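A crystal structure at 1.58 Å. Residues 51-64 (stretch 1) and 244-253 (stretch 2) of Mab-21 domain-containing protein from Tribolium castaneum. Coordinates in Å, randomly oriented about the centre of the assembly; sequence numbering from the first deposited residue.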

# COMPACT_ATOMS: atom_id res chain seq x y z
N ARG A 51 11.09 13.99 -5.89
CA ARG A 51 10.99 14.64 -4.59
C ARG A 51 11.32 13.71 -3.43
O ARG A 51 12.18 14.03 -2.60
CB ARG A 51 9.59 15.23 -4.40
CG ARG A 51 9.39 15.96 -3.07
CD ARG A 51 8.08 16.73 -3.06
NE ARG A 51 7.85 17.39 -1.78
CZ ARG A 51 8.28 18.61 -1.48
NH1 ARG A 51 9.00 19.32 -2.34
NH2 ARG A 51 7.99 19.12 -0.29
N ARG A 52 10.66 12.56 -3.36
CA ARG A 52 10.82 11.63 -2.25
C ARG A 52 10.10 10.34 -2.60
O ARG A 52 9.43 10.24 -3.63
CB ARG A 52 10.28 12.22 -0.95
CG ARG A 52 8.77 12.45 -0.95
CD ARG A 52 8.31 13.19 0.29
NE ARG A 52 6.94 13.66 0.19
CZ ARG A 52 5.89 13.02 0.67
NH1 ARG A 52 6.01 11.85 1.27
NH2 ARG A 52 4.68 13.57 0.56
N VAL A 53 10.24 9.34 -1.73
CA VAL A 53 9.53 8.08 -1.87
C VAL A 53 8.58 7.91 -0.69
O VAL A 53 8.81 8.45 0.40
CB VAL A 53 10.48 6.86 -1.99
CG1 VAL A 53 11.41 7.01 -3.18
CG2 VAL A 53 11.28 6.65 -0.69
N PHE A 54 7.51 7.15 -0.93
CA PHE A 54 6.60 6.71 0.12
C PHE A 54 6.55 5.19 0.06
O PHE A 54 6.42 4.61 -1.02
CB PHE A 54 5.20 7.30 -0.07
CG PHE A 54 4.19 6.79 0.92
CD1 PHE A 54 4.11 7.35 2.19
CD2 PHE A 54 3.33 5.76 0.58
CE1 PHE A 54 3.18 6.88 3.11
CE2 PHE A 54 2.40 5.29 1.50
CZ PHE A 54 2.33 5.85 2.76
N TYR A 55 6.68 4.55 1.22
CA TYR A 55 6.66 3.09 1.29
C TYR A 55 5.23 2.65 1.55
O TYR A 55 4.69 2.88 2.64
CB TYR A 55 7.62 2.59 2.37
CG TYR A 55 9.03 3.15 2.26
CD1 TYR A 55 9.87 2.78 1.21
CD2 TYR A 55 9.52 4.03 3.21
CE1 TYR A 55 11.16 3.30 1.12
CE2 TYR A 55 10.80 4.54 3.13
CZ TYR A 55 11.62 4.18 2.08
OH TYR A 55 12.90 4.70 2.00
N GLY A 56 4.59 2.05 0.55
CA GLY A 56 3.17 1.76 0.59
C GLY A 56 2.91 0.28 0.82
O GLY A 56 3.69 -0.57 0.39
N GLY A 57 1.81 -0.02 1.49
CA GLY A 57 1.34 -1.38 1.62
C GLY A 57 1.13 -1.77 3.07
O GLY A 57 1.44 -1.04 4.00
N SER A 58 0.59 -2.98 3.25
CA SER A 58 0.23 -3.44 4.59
C SER A 58 1.46 -3.66 5.47
O SER A 58 1.40 -3.44 6.68
CB SER A 58 -0.61 -4.71 4.51
OG SER A 58 0.12 -5.80 3.97
N PHE A 59 2.58 -4.08 4.88
CA PHE A 59 3.81 -4.23 5.65
C PHE A 59 4.20 -2.93 6.34
O PHE A 59 4.50 -2.91 7.54
CB PHE A 59 4.94 -4.74 4.74
CG PHE A 59 6.28 -4.86 5.42
CD1 PHE A 59 6.42 -5.60 6.58
CD2 PHE A 59 7.39 -4.23 4.89
CE1 PHE A 59 7.65 -5.71 7.20
CE2 PHE A 59 8.63 -4.33 5.51
CZ PHE A 59 8.75 -5.07 6.67
N TYR A 60 4.18 -1.81 5.60
CA TYR A 60 4.55 -0.53 6.19
C TYR A 60 3.43 0.10 7.01
O TYR A 60 3.71 1.00 7.82
CB TYR A 60 5.03 0.43 5.10
CG TYR A 60 6.51 0.32 4.86
CD1 TYR A 60 7.02 -0.60 3.95
CD2 TYR A 60 7.41 1.13 5.55
CE1 TYR A 60 8.38 -0.72 3.73
CE2 TYR A 60 8.78 1.02 5.33
CZ TYR A 60 9.26 0.10 4.43
OH TYR A 60 10.62 -0.01 4.22
N ASP A 61 2.19 -0.35 6.83
CA ASP A 61 1.10 0.06 7.72
C ASP A 61 1.08 -0.71 9.02
O ASP A 61 0.30 -0.36 9.92
CB ASP A 61 -0.26 -0.13 7.04
CG ASP A 61 -0.58 0.96 6.04
OD1 ASP A 61 -0.01 2.07 6.15
OD2 ASP A 61 -1.41 0.70 5.14
N GLY A 62 1.89 -1.76 9.15
CA GLY A 62 1.79 -2.59 10.34
C GLY A 62 0.57 -3.49 10.34
O GLY A 62 0.11 -3.89 11.42
N LEU A 63 0.05 -3.82 9.17
CA LEU A 63 -1.18 -4.59 9.03
C LEU A 63 -1.00 -5.89 8.26
O LEU A 63 -1.99 -6.53 7.89
CB LEU A 63 -2.26 -3.74 8.35
CG LEU A 63 -2.72 -2.47 9.06
CD1 LEU A 63 -3.70 -1.71 8.18
CD2 LEU A 63 -3.34 -2.80 10.42
N LYS A 64 0.24 -6.31 8.00
CA LYS A 64 0.49 -7.53 7.24
C LYS A 64 0.27 -8.76 8.12
O LYS A 64 0.80 -8.84 9.23
CB LYS A 64 1.91 -7.53 6.67
CG LYS A 64 2.29 -8.81 5.92
CD LYS A 64 1.39 -9.03 4.70
CE LYS A 64 1.70 -10.35 4.02
NZ LYS A 64 0.68 -10.70 3.00
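Stretch 2 244-253: FQEQERVLID

The most unusual feature of this contact is one guanidinium, that of Arg249, held at its edge by hydrogen bonds and covered on both faces. At the edge, NH2 and NH1 of Arg249 both donate to Tyr55 O, at 2.8 and 3.0 Å, while Arg249 NE donates to Asp61 OD1 at 2.8 Å with an N-H...acceptor angle of 164°, a hydrogen bond that is also a salt bridge because it joins a guanidinium to a carboxylate. One face lies against the Phe54 ring (Phe54 CZ to Arg249 NH1, 3.5 Å); the opposite face meets Tyr60 CB, 3.4 Å from Arg249 NH2. The side chain arrives with chi1 and chi2 both t and chi3 at m.

Arg249 projects from a helix, 245-251, whose backbone bonds include Arg249 N to Gln245 O at 3.0 Å. Its axis passes 10.0 Å from that of strand 51-56, and their N-to-C directions differ by 55°, so the helix crosses the strand obliquely. The CA register follows: Phe54 CA to Glu246 CA is 8.0 Å, Gly56 CA to Gln245 CA is 7.3 Å, and Asp61 CA to Arg249 CA is 6.1 Å, the closest approach of the three, beyond the strand.

Near the start of the helix, Phe54 packs its ring on the first turn, with Phe54 CE2 3.7 Å from Gln245 CB and Phe54 CE1 3.8 Å from Glu246 CA. Two residues earlier along the strand, Arg52 NH1 forms a salt bridge with Glu246 OE1 at 3.2 Å. At the other end, Ile252 CD1 lies 4.0 Å from Leu63 CD1, an apolar contact.

Water fills the gap between these anchors. Water 1 accepts from Gly57 N at 2.9 Å and lies 3.0 Å from Gln245 OE1; water 2 lies 2.7 Å from Asp61 OD1 and 2.8 Å from Gln245 O, linking the helix backbone to the same carboxylate oxygen that Arg249 engages.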

# COMPACT_ATOMS: atom_id res chain seq x y z
N PHE A 244 -4.22 8.58 -0.54
CA PHE A 244 -4.20 9.24 0.75
C PHE A 244 -3.60 8.33 1.82
O PHE A 244 -3.94 8.43 3.00
CB PHE A 244 -5.62 9.69 1.13
CG PHE A 244 -6.25 10.61 0.11
CD1 PHE A 244 -5.73 11.88 -0.11
CD2 PHE A 244 -7.35 10.21 -0.63
CE1 PHE A 244 -6.30 12.73 -1.05
CE2 PHE A 244 -7.93 11.05 -1.57
CZ PHE A 244 -7.40 12.32 -1.78
N GLN A 245 -2.70 7.44 1.39
CA GLN A 245 -2.11 6.45 2.29
C GLN A 245 -1.27 7.09 3.38
O GLN A 245 -1.13 6.52 4.47
CB GLN A 245 -1.25 5.46 1.51
CG GLN A 245 -1.98 4.61 0.50
CD GLN A 245 -1.01 3.81 -0.34
OE1 GLN A 245 -0.64 2.69 0.01
NE2 GLN A 245 -0.57 4.39 -1.46
N GLU A 246 -0.66 8.25 3.12
CA GLU A 246 0.11 8.90 4.17
C GLU A 246 -0.80 9.35 5.30
O GLU A 246 -0.45 9.21 6.48
CB GLU A 246 0.92 10.07 3.60
CG GLU A 246 2.06 10.50 4.52
CD GLU A 246 3.29 10.95 3.76
OE1 GLU A 246 3.16 11.34 2.59
OE2 GLU A 246 4.40 10.90 4.34
N GLN A 247 -1.98 9.88 4.96
CA GLN A 247 -2.94 10.28 5.98
C GLN A 247 -3.58 9.07 6.66
O GLN A 247 -3.81 9.09 7.87
CB GLN A 247 -4.01 11.17 5.35
CG GLN A 247 -3.51 12.56 4.95
CD GLN A 247 -2.78 12.57 3.62
OE1 GLN A 247 -2.89 11.63 2.83
NE2 GLN A 247 -2.04 13.64 3.36
N GLU A 248 -3.89 8.02 5.89
CA GLU A 248 -4.45 6.81 6.48
C GLU A 248 -3.50 6.21 7.52
O GLU A 248 -3.93 5.70 8.56
CB GLU A 248 -4.75 5.77 5.40
CG GLU A 248 -5.93 6.13 4.50
CD GLU A 248 -6.09 5.18 3.33
OE1 GLU A 248 -5.44 4.12 3.32
OE2 GLU A 248 -6.88 5.49 2.42
N ARG A 249 -2.19 6.26 7.24
CA ARG A 249 -1.22 5.69 8.17
C ARG A 249 -1.23 6.43 9.50
O ARG A 249 -1.04 5.82 10.56
CB ARG A 249 0.17 5.71 7.54
CG ARG A 249 1.22 4.96 8.36
CD ARG A 249 2.45 4.67 7.53
NE ARG A 249 2.16 3.75 6.43
CZ ARG A 249 2.97 3.56 5.39
NH1 ARG A 249 4.12 4.21 5.28
NH2 ARG A 249 2.60 2.71 4.44
N VAL A 250 -1.44 7.75 9.48
CA VAL A 250 -1.53 8.50 10.73
C VAL A 250 -2.84 8.18 11.46
O VAL A 250 -2.85 8.02 12.69
CB VAL A 250 -1.39 10.01 10.47
CG1 VAL A 250 -1.48 10.81 11.77
CG2 VAL A 250 -0.08 10.30 9.75
N LEU A 251 -3.94 8.05 10.71
CA LEU A 251 -5.23 7.74 11.31
C LEU A 251 -5.20 6.43 12.09
O LEU A 251 -5.83 6.31 13.15
CB LEU A 251 -6.32 7.69 10.23
CG LEU A 251 -6.87 9.02 9.70
CD1 LEU A 251 -7.79 8.77 8.52
CD2 LEU A 251 -7.61 9.77 10.81
N ILE A 252 -4.48 5.42 11.58
CA ILE A 252 -4.46 4.11 12.25
C ILE A 252 -3.38 4.00 13.32
O ILE A 252 -3.34 2.98 14.02
CB ILE A 252 -4.28 2.96 11.24
CG1 ILE A 252 -2.93 3.07 10.51
CG2 ILE A 252 -5.45 2.90 10.25
CD1 ILE A 252 -2.66 1.93 9.55
N ASP A 253 -2.53 5.01 13.47
CA ASP A 253 -1.41 4.96 14.40
C ASP A 253 -1.87 5.36 15.80
O ASP A 253 -2.90 6.01 15.97
CB ASP A 253 -0.29 5.89 13.93
CG ASP A 253 1.09 5.49 14.44
OD1 ASP A 253 1.22 4.46 15.14
OD2 ASP A 253 2.05 6.23 14.14
O HOH W 1 -0.02 1.87 2.79
O HOH W 2 -1.64 3.80 4.82